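NAD(P)H dehydrogenase (quinone) (Mycobacterium tuberculosis, PDB 1XDI) catalyses the reduction of quinones such as menadione to quinols by NADH or NADPH, using one bound FAD in each subunit of a homotetramer. Local coordinates at residues Glu16-Ala21 with Gly332-Tyr337; Lys80-Pro84 with Leu178-Pro182; Met397-Lys403 with Gly416-Pro421; Phe241-Ala247 with Val258-Asp262. All blocks are in the same frame, centred on the assembly; numbering follows the deposited sequence.

Contact 1 of 4, residues Glu16-Ala21 with Gly332-Tyr337; sequences EAALVA and GRIAMY
A salt bridge between Glu16 OE2 and Arg333 NH1, 3.3 Å apart, is the polar link across this pair of helices. The oxygen sits at the edge of the guanidinium, in its plane, although the carboxylate is turned 72° from it; the two side chains run side by side in the same direction. Glu459 of the second subunit packs against both. Next to this pair, Val20 fills the middle of the interface. Its CG2 meets the OH of Tyr337 at 3.4 Å, its CG1 lies 3.4 Å from Tyr337 CE1 and 3.6 Å from Met336 CB. The two helices belong to the FAD-binding Rossmann domain: helix 12-24 starts at the FAD-binding residues Pro12 and Ala13, and helix 325-339 at Ala325. Their axes come within 7.8 Å and run 37° apart, and the approach is closest at Gly332, whose CA is 4.4 Å from that of Ala17; Gly332 brings no side chain, so Ala17 CB rests on its backbone, 3.4 Å from Gly332 O. Met336 places CG anti to its carbonyl carbon (chi1 -69°) and bends at chi2, which brings SD to 4.0 Å from Ala21 CB, while its side chain also touches Ile5 of strand 3-8.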
loop_
_atom_site.group_PDB
_atom_site.type_symbol
_atom_site.label_atom_id
_atom_site.label_comp_id
_atom_site.label_asym_id
_atom_site.label_seq_id
_atom_site.Cartn_x
_atom_site.Cartn_y
_atom_site.Cartn_z
ATOM N N GLU A 16 -24.763 -6.107 -15.729
ATOM C CA GLU A 16 -24.077 -5.847 -14.551
ATOM C C GLU A 16 -23.355 -4.636 -14.664
ATOM O O GLU A 16 -22.489 -4.232 -13.885
ATOM C CB GLU A 16 -23.168 -6.973 -14.247
ATOM C CG GLU A 16 -22.797 -6.934 -12.808
ATOM C CD GLU A 16 -22.707 -8.313 -12.213
ATOM O OE1 GLU A 16 -22.606 -9.287 -12.969
ATOM O OE2 GLU A 16 -22.731 -8.429 -10.976
ATOM N N ALA A 17 -23.782 -3.897 -15.705
ATOM C CA ALA A 17 -23.318 -2.561 -16.055
ATOM C C ALA A 17 -24.534 -1.741 -15.619
ATOM O O ALA A 17 -24.421 -0.620 -15.111
ATOM C CB ALA A 17 -23.105 -2.418 -17.561
ATOM N N ALA A 18 -25.710 -2.340 -15.810
ATOM C CA ALA A 18 -26.972 -1.716 -15.438
ATOM C C ALA A 18 -27.047 -1.681 -13.930
ATOM O O ALA A 18 -27.435 -0.688 -13.329
ATOM C CB ALA A 18 -28.143 -2.516 -15.999
ATOM N N LEU A 19 -26.660 -2.792 -13.331
ATOM C CA LEU A 19 -26.688 -2.931 -11.887
ATOM C C LEU A 19 -25.905 -1.815 -11.254
ATOM O O LEU A 19 -26.403 -1.168 -10.363
ATOM C CB LEU A 19 -26.090 -4.271 -11.472
ATOM C CG LEU A 19 -26.925 -5.064 -10.473
ATOM C CD1 LEU A 19 -28.395 -4.944 -10.819
ATOM C CD2 LEU A 19 -26.541 -6.519 -10.524
ATOM N N VAL A 20 -24.672 -1.606 -11.734
ATOM C CA VAL A 20 -23.764 -0.567 -11.228
ATOM C C VAL A 20 -24.357 0.770 -11.500
ATOM O O VAL A 20 -24.257 1.646 -10.670
ATOM C CB VAL A 20 -22.308 -0.628 -11.900
ATOM C CG1 VAL A 20 -21.709 0.802 -12.066
ATOM C CG2 VAL A 20 -21.364 -1.500 -11.051
ATOM N N ALA A 21 -24.975 0.914 -12.667
ATOM C CA ALA A 21 -25.599 2.173 -13.081
ATOM C C ALA A 21 -26.682 2.629 -12.160
ATOM O O ALA A 21 -26.592 3.689 -11.568
ATOM C CB ALA A 21 -26.170 2.037 -14.467
ATOM N N GLY A 332 -18.534 -3.973 -18.528
ATOM C CA GLY A 332 -19.731 -3.166 -18.458
ATOM C C GLY A 332 -19.635 -2.252 -17.264
ATOM O O GLY A 332 -20.024 -1.072 -17.296
ATOM N N ARG A 333 -19.105 -2.821 -16.190
ATOM C CA ARG A 333 -18.924 -2.095 -14.912
ATOM C C ARG A 333 -18.023 -0.818 -15.169
ATOM O O ARG A 333 -18.417 0.318 -14.862
ATOM C CB ARG A 333 -18.294 -3.088 -13.885
ATOM C CG ARG A 333 -18.749 -3.012 -12.415
ATOM C CD ARG A 333 -19.255 -4.391 -11.812
ATOM N NE ARG A 333 -18.281 -5.475 -11.915
ATOM C CZ ARG A 333 -18.555 -6.762 -11.696
ATOM N NH1 ARG A 333 -19.772 -7.135 -11.340
ATOM N NH2 ARG A 333 -17.629 -7.684 -11.902
ATOM N N ILE A 334 -16.850 -1.011 -15.782
ATOM C CA ILE A 334 -15.928 0.079 -16.081
ATOM C C ILE A 334 -16.536 1.061 -17.086
ATOM O O ILE A 334 -16.185 2.214 -17.054
ATOM C CB ILE A 334 -14.572 -0.489 -16.584
ATOM C CG1 ILE A 334 -13.876 -1.175 -15.444
ATOM C CG2 ILE A 334 -13.646 0.546 -17.031
ATOM C CD1 ILE A 334 -13.015 -2.234 -15.922
ATOM N N ALA A 335 -17.458 0.640 -17.950
ATOM C CA ALA A 335 -18.107 1.571 -18.904
ATOM C C ALA A 335 -19.154 2.404 -18.191
ATOM O O ALA A 335 -19.505 3.478 -18.638
ATOM C CB ALA A 335 -18.770 0.845 -20.069
ATOM N N MET A 336 -19.675 1.914 -17.085
ATOM C CA MET A 336 -20.618 2.732 -16.401
ATOM C C MET A 336 -19.823 3.697 -15.593
ATOM O O MET A 336 -20.201 4.861 -15.499
ATOM C CB MET A 336 -21.529 1.891 -15.532
ATOM C CG MET A 336 -22.477 1.034 -16.387
ATOM S SD MET A 336 -23.503 2.067 -17.435
ATOM C CE MET A 336 -22.641 2.063 -19.052
ATOM N N TYR A 337 -18.703 3.239 -15.030
ATOM C CA TYR A 337 -17.879 4.130 -14.208
ATOM C C TYR A 337 -17.319 5.310 -15.033
ATOM O O TYR A 337 -17.273 6.466 -14.576
ATOM C CB TYR A 337 -16.719 3.365 -13.502
ATOM C CG TYR A 337 -17.107 2.288 -12.451
ATOM C CD1 TYR A 337 -18.234 2.439 -11.645
ATOM C CD2 TYR A 337 -16.362 1.083 -12.331
ATOM C CE1 TYR A 337 -18.614 1.428 -10.771
ATOM C CE2 TYR A 337 -16.744 0.068 -11.458
ATOM C CZ TYR A 337 -17.876 0.245 -10.682
ATOM O OH TYR A 337 -18.312 -0.755 -9.823
#

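Contact 2 of 4, residues Lys80-Pro84 with Leu178-Pro182; sequences KISLP and LDALP
The carboxylate of Asp179 is set against the ring of Pro84, the two side chains crossing at about a right angle. OD1 of Asp179 lies 3.7 Å from CG of Pro84 and 3.9 Å from its CB, while the backbone O of Asp179 is also 3.7 Å from Pro84 CG, so the ring meets two oxygens of one residue. Asp179 has its CG anti to the carbonyl carbon (chi1 -79°), and although its CB starts away from the other segment, this turn returns the carboxylate to the proline. No hydrogen bond crosses the contact; the remaining touches are apolar or van der Waals. The bond from CA to CB of Leu83 is directed at loop 178-182, and the residue is buried. Its CG lies 3.3 Å from CD2 of Leu181, and its CD2 is 3.5 Å from the same methyl. The other branch, CD1, turns to the backbone, 3.7 Å from Leu178 O. Ile81 adds a looser touch, its CG2 4.4 Å from Leu181 CD1. Leu204 packs on both Leu83 and Leu181, and Phe54 of helix 48-64 on Leu83, while Ile81 also meets Phe72 of the second subunit. Asp179 and Pro84 form the exposed margin. Ser82 is the N-cap, its OG weakly bonded to Gln85 N, with Leu83 and Pro84 opening the first turn: a capped N-terminus of helix 83-107, docked on the loop that leads into strand 185-188.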
loop_
_atom_site.group_PDB
_atom_site.type_symbol
_atom_site.label_atom_id
_atom_site.label_comp_id
_atom_site.label_asym_id
_atom_site.label_seq_id
_atom_site.Cartn_x
_atom_site.Cartn_y
_atom_site.Cartn_z
ATOM N N LYS A 80 -27.949 -47.045 -12.014
ATOM C CA LYS A 80 -28.561 -46.212 -13.041
ATOM C C LYS A 80 -28.162 -44.715 -13.010
ATOM O O LYS A 80 -28.194 -44.064 -11.975
ATOM C CB LYS A 80 -30.080 -46.240 -12.922
ATOM C CG LYS A 80 -30.827 -47.511 -13.281
ATOM C CD LYS A 80 -32.366 -47.177 -13.250
ATOM C CE LYS A 80 -33.302 -48.267 -13.844
ATOM N NZ LYS A 80 -34.608 -47.669 -14.317
ATOM N N ILE A 81 -27.830 -44.174 -14.176
ATOM C CA ILE A 81 -27.482 -42.767 -14.358
ATOM C C ILE A 81 -28.646 -42.261 -15.177
ATOM O O ILE A 81 -28.916 -42.792 -16.230
ATOM C CB ILE A 81 -26.228 -42.618 -15.192
ATOM C CG1 ILE A 81 -25.001 -42.711 -14.302
ATOM C CG2 ILE A 81 -26.246 -41.318 -15.928
ATOM C CD1 ILE A 81 -23.678 -42.849 -15.091
ATOM N N SER A 82 -29.347 -41.246 -14.708
ATOM C CA SER A 82 -30.503 -40.727 -15.446
ATOM C C SER A 82 -30.304 -39.430 -16.196
ATOM O O SER A 82 -30.769 -38.392 -15.744
ATOM C CB SER A 82 -31.664 -40.508 -14.501
ATOM O OG SER A 82 -32.635 -39.775 -15.205
ATOM N N LEU A 83 -29.664 -39.472 -17.350
ATOM C CA LEU A 83 -29.397 -38.245 -18.106
ATOM C C LEU A 83 -30.550 -37.222 -18.169
ATOM O O LEU A 83 -30.328 -36.040 -17.973
ATOM C CB LEU A 83 -28.901 -38.601 -19.528
ATOM C CG LEU A 83 -27.674 -37.912 -20.142
ATOM C CD1 LEU A 83 -28.191 -37.136 -21.260
ATOM C CD2 LEU A 83 -26.899 -36.998 -19.185
ATOM N N PRO A 84 -31.791 -37.668 -18.401
ATOM C CA PRO A 84 -32.866 -36.690 -18.462
ATOM C C PRO A 84 -33.047 -35.856 -17.210
ATOM O O PRO A 84 -33.368 -34.663 -17.316
ATOM C CB PRO A 84 -34.087 -37.530 -18.774
ATOM C CG PRO A 84 -33.548 -38.645 -19.520
ATOM C CD PRO A 84 -32.317 -38.996 -18.712
ATOM N N LEU A 178 -30.485 -34.331 -25.454
ATOM C CA LEU A 178 -30.393 -35.770 -25.622
ATOM C C LEU A 178 -31.055 -36.457 -24.436
ATOM O O LEU A 178 -30.976 -35.947 -23.308
ATOM C CB LEU A 178 -28.943 -36.223 -25.631
ATOM C CG LEU A 178 -27.910 -35.549 -26.506
ATOM C CD1 LEU A 178 -26.593 -36.090 -26.061
ATOM C CD2 LEU A 178 -28.111 -35.830 -28.002
ATOM N N ASP A 179 -31.670 -37.623 -24.672
ATOM C CA ASP A 179 -32.296 -38.366 -23.580
ATOM C C ASP A 179 -31.510 -39.593 -23.177
ATOM O O ASP A 179 -31.999 -40.431 -22.406
ATOM C CB ASP A 179 -33.715 -38.774 -23.933
ATOM C CG ASP A 179 -34.695 -37.625 -23.770
ATOM O OD1 ASP A 179 -34.813 -37.079 -22.616
ATOM O OD2 ASP A 179 -35.344 -37.270 -24.798
ATOM N N ALA A 180 -30.292 -39.707 -23.700
ATOM C CA ALA A 180 -29.437 -40.841 -23.370
ATOM C C ALA A 180 -27.973 -40.559 -23.616
ATOM O O ALA A 180 -27.626 -39.824 -24.531
ATOM C CB ALA A 180 -29.859 -42.040 -24.158
ATOM N N LEU A 181 -27.097 -41.131 -22.805
ATOM C CA LEU A 181 -25.672 -40.918 -23.025
ATOM C C LEU A 181 -25.204 -41.459 -24.383
ATOM O O LEU A 181 -25.585 -42.520 -24.812
ATOM C CB LEU A 181 -24.849 -41.587 -21.931
ATOM C CG LEU A 181 -25.014 -41.039 -20.527
ATOM C CD1 LEU A 181 -23.984 -41.711 -19.658
ATOM C CD2 LEU A 181 -24.814 -39.531 -20.486
ATOM N N PRO A 182 -24.375 -40.722 -25.079
ATOM C CA PRO A 182 -23.910 -41.221 -26.364
ATOM C C PRO A 182 -23.131 -42.514 -26.218
ATOM O O PRO A 182 -22.515 -42.759 -25.203
ATOM C CB PRO A 182 -23.019 -40.086 -26.837
ATOM C CG PRO A 182 -23.786 -38.869 -26.343
ATOM C CD PRO A 182 -24.034 -39.299 -24.919
#

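Contact 3 of 4, residues Met397-Lys403 with Gly416-Pro421; sequences MRHGFVK and GVVVAP
Phe401 and Val419 pack together in the buried, fully bonded part of this antiparallel pairing. Val419 CB sits over one face of the phenyl ring, 4.2 Å from its centroid and 14° off the normal, a CH-pi contact, and Val417 CG1 approaches the ring obliquely. The ring takes this place because CG lies between the backbone N and the carbonyl carbon (chi1 68°), folding it back over the neighbouring strand. The backbones are joined by four hydrogen bonds. Phe401 N to Val419 O is 3.0 Å and Val419 N to Phe401 O 3.1 Å; Lys403 N to Val417 O and Val417 N to Lys403 O are each 2.8 Å. Val402 and Val418 are the non-hydrogen-bonded pair between them. Toward the loop this bonding gives out: Met397, partly exposed, and the exposed Pro421 reach toward each other in a close but purely apolar touch, SD of Met397 3.3 Å from CD of Pro421. The NZ of Lys403 reaches out to salt bridges with Asp224 and Asp222. In the sheet of the dimerisation domain these strands lie between 361-366 and 379-385; helix 423-436 packs on the Val418 side, and helix 223-235 on the side of Phe401 and Val419.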
loop_
_atom_site.group_PDB
_atom_site.type_symbol
_atom_site.label_atom_id
_atom_site.label_comp_id
_atom_site.label_asym_id
_atom_site.label_seq_id
_atom_site.Cartn_x
_atom_site.Cartn_y
_atom_site.Cartn_z
ATOM N N MET A 397 -6.109 -35.924 -3.143
ATOM C CA MET A 397 -5.486 -35.222 -4.262
ATOM C C MET A 397 -4.047 -35.642 -4.261
ATOM O O MET A 397 -3.362 -35.523 -3.239
ATOM C CB MET A 397 -5.483 -33.716 -4.061
ATOM C CG MET A 397 -6.819 -33.069 -3.880
ATOM S SD MET A 397 -6.600 -31.337 -3.491
ATOM C CE MET A 397 -7.941 -31.117 -2.399
ATOM N N ARG A 398 -3.588 -36.112 -5.414
ATOM C CA ARG A 398 -2.218 -36.534 -5.539
ATOM C C ARG A 398 -1.421 -35.771 -6.607
ATOM O O ARG A 398 -0.205 -35.889 -6.687
ATOM C CB ARG A 398 -2.213 -38.011 -5.803
ATOM C CG ARG A 398 -2.777 -38.742 -4.640
ATOM C CD ARG A 398 -2.699 -40.225 -4.858
ATOM N NE ARG A 398 -1.366 -40.614 -5.290
ATOM C CZ ARG A 398 -0.264 -40.398 -4.582
ATOM N NH1 ARG A 398 -0.336 -39.799 -3.391
ATOM N NH2 ARG A 398 0.916 -40.752 -5.088
ATOM N N HIS A 399 -2.079 -34.943 -7.398
ATOM C CA HIS A 399 -1.339 -34.263 -8.424
ATOM C C HIS A 399 -1.561 -32.767 -8.469
ATOM O O HIS A 399 -1.069 -32.075 -9.399
ATOM C CB HIS A 399 -1.684 -34.899 -9.752
ATOM C CG HIS A 399 -1.499 -36.380 -9.751
ATOM N ND1 HIS A 399 -0.265 -36.970 -9.860
ATOM C CD2 HIS A 399 -2.390 -37.392 -9.641
ATOM C CE1 HIS A 399 -0.401 -38.284 -9.823
ATOM N NE2 HIS A 399 -1.683 -38.565 -9.691
ATOM N N GLY A 400 -2.271 -32.260 -7.456
ATOM C CA GLY A 400 -2.517 -30.831 -7.408
ATOM C C GLY A 400 -1.273 -30.070 -6.988
ATOM O O GLY A 400 -0.297 -30.664 -6.476
ATOM N N PHE A 401 -1.292 -28.749 -7.195
ATOM C CA PHE A 401 -0.135 -27.917 -6.793
ATOM C C PHE A 401 -0.445 -26.443 -6.832
ATOM O O PHE A 401 -1.409 -26.022 -7.424
ATOM C CB PHE A 401 1.095 -28.202 -7.704
ATOM C CG PHE A 401 0.932 -27.740 -9.151
ATOM C CD1 PHE A 401 0.950 -26.395 -9.482
ATOM C CD2 PHE A 401 0.781 -28.638 -10.162
ATOM C CE1 PHE A 401 0.820 -25.975 -10.785
ATOM C CE2 PHE A 401 0.653 -28.214 -11.464
ATOM C CZ PHE A 401 0.671 -26.893 -11.771
ATOM N N VAL A 402 0.410 -25.656 -6.202
ATOM C CA VAL A 402 0.288 -24.209 -6.219
ATOM C C VAL A 402 1.570 -23.618 -6.702
ATOM O O VAL A 402 2.618 -23.954 -6.187
ATOM C CB VAL A 402 0.039 -23.644 -4.847
ATOM C CG1 VAL A 402 0.085 -22.114 -4.892
ATOM C CG2 VAL A 402 -1.281 -24.159 -4.365
ATOM N N LYS A 403 1.465 -22.749 -7.707
ATOM C CA LYS A 403 2.589 -21.983 -8.295
ATOM C C LYS A 403 2.399 -20.486 -8.018
ATOM O O LYS A 403 1.389 -19.921 -8.354
ATOM C CB LYS A 403 2.674 -22.132 -9.839
ATOM C CG LYS A 403 3.542 -23.286 -10.396
ATOM C CD LYS A 403 3.751 -23.139 -11.934
ATOM C CE LYS A 403 4.374 -24.414 -12.559
ATOM N NZ LYS A 403 4.487 -24.427 -14.078
ATOM N N GLY A 416 0.293 -16.460 -10.535
ATOM C CA GLY A 416 0.077 -17.628 -9.690
ATOM C C GLY A 416 -0.705 -18.599 -10.541
ATOM O O GLY A 416 -1.370 -18.157 -11.477
ATOM N N VAL A 417 -0.571 -19.899 -10.286
ATOM C CA VAL A 417 -1.332 -20.932 -11.018
ATOM C C VAL A 417 -1.708 -21.911 -9.953
ATOM O O VAL A 417 -0.906 -22.213 -9.091
ATOM C CB VAL A 417 -0.548 -21.800 -12.069
ATOM C CG1 VAL A 417 -1.446 -22.944 -12.491
ATOM C CG2 VAL A 417 -0.129 -21.015 -13.291
ATOM N N VAL A 418 -2.922 -22.423 -10.046
ATOM C CA VAL A 418 -3.426 -23.357 -9.047
ATOM C C VAL A 418 -4.163 -24.452 -9.755
ATOM O O VAL A 418 -5.100 -24.173 -10.519
ATOM C CB VAL A 418 -4.454 -22.715 -8.069
ATOM C CG1 VAL A 418 -4.846 -23.706 -7.039
ATOM C CG2 VAL A 418 -3.886 -21.536 -7.393
ATOM N N VAL A 419 -3.717 -25.677 -9.521
ATOM C CA VAL A 419 -4.375 -26.827 -10.058
ATOM C C VAL A 419 -4.885 -27.644 -8.865
ATOM O O VAL A 419 -4.080 -28.269 -8.172
ATOM C CB VAL A 419 -3.403 -27.654 -10.893
ATOM C CG1 VAL A 419 -3.918 -29.073 -11.098
ATOM C CG2 VAL A 419 -3.243 -27.004 -12.223
ATOM N N ALA A 420 -6.194 -27.613 -8.603
ATOM C CA ALA A 420 -6.812 -28.401 -7.512
ATOM C C ALA A 420 -8.333 -28.484 -7.713
ATOM O O ALA A 420 -8.886 -27.824 -8.624
ATOM C CB ALA A 420 -6.514 -27.802 -6.186
ATOM N N PRO A 421 -9.045 -29.268 -6.865
ATOM C CA PRO A 421 -10.497 -29.370 -7.067
ATOM C C PRO A 421 -11.263 -28.056 -7.033
ATOM O O PRO A 421 -12.245 -27.906 -7.782
ATOM C CB PRO A 421 -10.945 -30.341 -5.988
ATOM C CG PRO A 421 -9.681 -31.104 -5.640
ATOM C CD PRO A 421 -8.627 -30.066 -5.700
#

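Contact 4 of 4, residues Phe241-Ala247 with Val258-Asp262; sequences FKNARAA and VTMTD
Met260 and Phe241 cross at about a right angle, the methionine chain ending above the phenyl ring. CE lies over one face, 3.5 Å from the centroid and 19° off the normal. SD stands farther out, 4.5 Å from the centroid and 32° off the normal, an oblique Met-aromatic contact. The thioether gets there because Met260 CG sits between the backbone N and the carbonyl carbon (chi1 50°) and the chain bends again at chi2 and chi3. Ala244 CB touches SD at 3.7 Å, from the same segment as the ring. Ala246 and Val258 meet through methyls, CB to CG1 at 4.2 Å, and touch Val188 and Ile186 of strand 185-188 in turn. At the exposed margin Thr261 CG2 packs against Ala247 CB at 3.9 Å, while the Arg245 chain, extended from CG to NE, departs from the contact. The backbones are held lightly. Thr261 N to Arg245 O is 3.0 Å, though the place of that oxygen is less sure, and Ala247 N to Thr259 O is a weak, bent bond. Ala246 and Met260 make an antiparallel non-hydrogen-bonded pair. Phe241 ends the edge strand 239-241 of a parallel five-stranded sheet, and the chain then enters the three-stranded antiparallel meander 246-268. This combination is consistent with the NAD(P)H-binding domain of this flavoprotein family, a Rossmann-type sheet with an antiparallel meander.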
loop_
_atom_site.group_PDB
_atom_site.type_symbol
_atom_site.label_atom_id
_atom_site.label_comp_id
_atom_site.label_asym_id
_atom_site.label_seq_id
_atom_site.Cartn_x
_atom_site.Cartn_y
_atom_site.Cartn_z
ATOM N N PHE A 241 -6.876 -37.698 -31.926
ATOM C CA PHE A 241 -6.104 -37.610 -33.169
ATOM C C PHE A 241 -5.502 -36.202 -33.017
ATOM O O PHE A 241 -6.245 -35.206 -33.101
ATOM C CB PHE A 241 -6.981 -37.580 -34.447
ATOM C CG PHE A 241 -7.720 -38.858 -34.747
ATOM C CD1 PHE A 241 -7.045 -40.003 -35.136
ATOM C CD2 PHE A 241 -9.122 -38.892 -34.676
ATOM C CE1 PHE A 241 -7.749 -41.148 -35.451
ATOM C CE2 PHE A 241 -9.835 -40.032 -34.987
ATOM C CZ PHE A 241 -9.155 -41.163 -35.379
ATOM N N LYS A 242 -4.190 -36.099 -32.793
ATOM C CA LYS A 242 -3.549 -34.772 -32.667
ATOM C C LYS A 242 -3.441 -34.140 -34.029
ATOM O O LYS A 242 -3.385 -34.845 -35.014
ATOM C CB LYS A 242 -2.108 -34.852 -32.128
ATOM C CG LYS A 242 -1.938 -35.330 -30.687
ATOM C CD LYS A 242 -0.743 -36.260 -30.607
ATOM C CE LYS A 242 -0.317 -36.516 -29.197
ATOM N NZ LYS A 242 0.848 -35.621 -28.955
ATOM N N ASN A 243 -3.387 -32.814 -34.060
ATOM C CA ASN A 243 -3.209 -32.018 -35.272
ATOM C C ASN A 243 -4.066 -32.356 -36.455
ATOM O O ASN A 243 -3.578 -32.526 -37.564
ATOM C CB ASN A 243 -1.749 -32.060 -35.700
ATOM C CG ASN A 243 -0.809 -31.653 -34.588
ATOM O OD1 ASN A 243 -1.044 -30.662 -33.879
ATOM N ND2 ASN A 243 0.267 -32.413 -34.425
ATOM N N ALA A 244 -5.359 -32.447 -36.233
ATOM C CA ALA A 244 -6.234 -32.751 -37.326
ATOM C C ALA A 244 -7.417 -31.824 -37.236
ATOM O O ALA A 244 -7.784 -31.369 -36.147
ATOM C CB ALA A 244 -6.661 -34.199 -37.256
ATOM N N ARG A 245 -7.972 -31.496 -38.395
ATOM C CA ARG A 245 -9.131 -30.631 -38.471
ATOM C C ARG A 245 -10.219 -31.459 -39.173
ATOM O O ARG A 245 -9.931 -32.310 -40.040
ATOM C CB ARG A 245 -8.833 -29.376 -39.290
ATOM C CG ARG A 245 -7.579 -28.547 -38.911
ATOM C CD ARG A 245 -7.544 -27.209 -39.753
ATOM N NE ARG A 245 -6.276 -26.458 -39.674
ATOM C CZ ARG A 245 -6.037 -25.285 -40.290
ATOM N NH1 ARG A 245 -6.993 -24.715 -41.035
ATOM N NH2 ARG A 245 -4.838 -24.678 -40.177
ATOM N N ALA A 246 -11.469 -31.235 -38.800
ATOM C CA ALA A 246 -12.521 -31.977 -39.437
ATOM C C ALA A 246 -12.897 -31.342 -40.782
ATOM O O ALA A 246 -13.391 -30.216 -40.836
ATOM C CB ALA A 246 -13.703 -32.035 -38.531
ATOM N N ALA A 247 -12.654 -32.071 -41.867
ATOM C CA ALA A 247 -12.983 -31.644 -43.219
ATOM C C ALA A 247 -14.512 -31.574 -43.369
ATOM O O ALA A 247 -15.038 -30.791 -44.152
ATOM C CB ALA A 247 -12.401 -32.632 -44.186
ATOM N N VAL A 258 -17.169 -38.743 -39.018
ATOM C CA VAL A 258 -16.318 -37.535 -39.009
ATOM C C VAL A 258 -15.172 -37.767 -40.003
ATOM O O VAL A 258 -14.501 -38.808 -39.960
ATOM C CB VAL A 258 -15.720 -37.155 -37.575
ATOM C CG1 VAL A 258 -14.890 -35.933 -37.732
ATOM C CG2 VAL A 258 -16.833 -36.773 -36.542
ATOM N N THR A 259 -14.974 -36.829 -40.923
ATOM C CA THR A 259 -13.897 -36.968 -41.915
ATOM C C THR A 259 -12.952 -35.798 -41.765
ATOM O O THR A 259 -13.392 -34.642 -41.793
ATOM C CB THR A 259 -14.417 -36.925 -43.352
ATOM O OG1 THR A 259 -15.540 -37.790 -43.462
ATOM C CG2 THR A 259 -13.360 -37.387 -44.298
ATOM N N MET A 260 -11.664 -36.065 -41.620
ATOM C CA MET A 260 -10.784 -34.935 -41.452
ATOM C C MET A 260 -9.869 -34.717 -42.634
ATOM O O MET A 260 -9.581 -35.626 -43.387
ATOM C CB MET A 260 -10.023 -35.013 -40.106
ATOM C CG MET A 260 -9.329 -36.320 -39.787
ATOM S SD MET A 260 -9.337 -36.662 -37.995
ATOM C CE MET A 260 -9.505 -38.374 -37.963
ATOM N N THR A 261 -9.441 -33.471 -42.782
ATOM C CA THR A 261 -8.603 -33.005 -43.881
ATOM C C THR A 261 -7.502 -33.899 -44.381
ATOM O O THR A 261 -6.984 -33.664 -45.461
ATOM C CB THR A 261 -8.008 -31.670 -43.542
ATOM O OG1 THR A 261 -7.093 -31.836 -42.456
ATOM C CG2 THR A 261 -9.119 -30.717 -43.143
ATOM N N ASP A 262 -7.153 -34.916 -43.610
ATOM C CA ASP A 262 -6.111 -35.842 -44.023
ATOM C C ASP A 262 -6.672 -37.061 -44.731
ATOM O O ASP A 262 -5.905 -37.876 -45.247
ATOM C CB ASP A 262 -5.272 -36.306 -42.812
ATOM C CG ASP A 262 -6.060 -37.162 -41.807
ATOM O OD1 ASP A 262 -7.265 -37.399 -42.050
ATOM O OD2 ASP A 262 -5.471 -37.592 -40.766
#

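Contact 1 is the one nearest the cofactor, with the Glu16 side chain about 8 Å from FAD; the other three lie away from the annotated sites. Contacts 2 and 4 both fall inside the chain loop closed by contact 1, in series with each other, their centres about 28 Å apart and nearest atoms about 12 Å. Both lie across the chain's centre from contact 1, centres about 40 Å (contact 2) and 43 Å (contact 4) away. Contact 3, later in the chain, belongs to the dimerisation domain, its centre about 32 to 34 Å from the others. Contacts 1 and 2 touch the second subunit, whereas contacts 3 and 4 are internal to one chain.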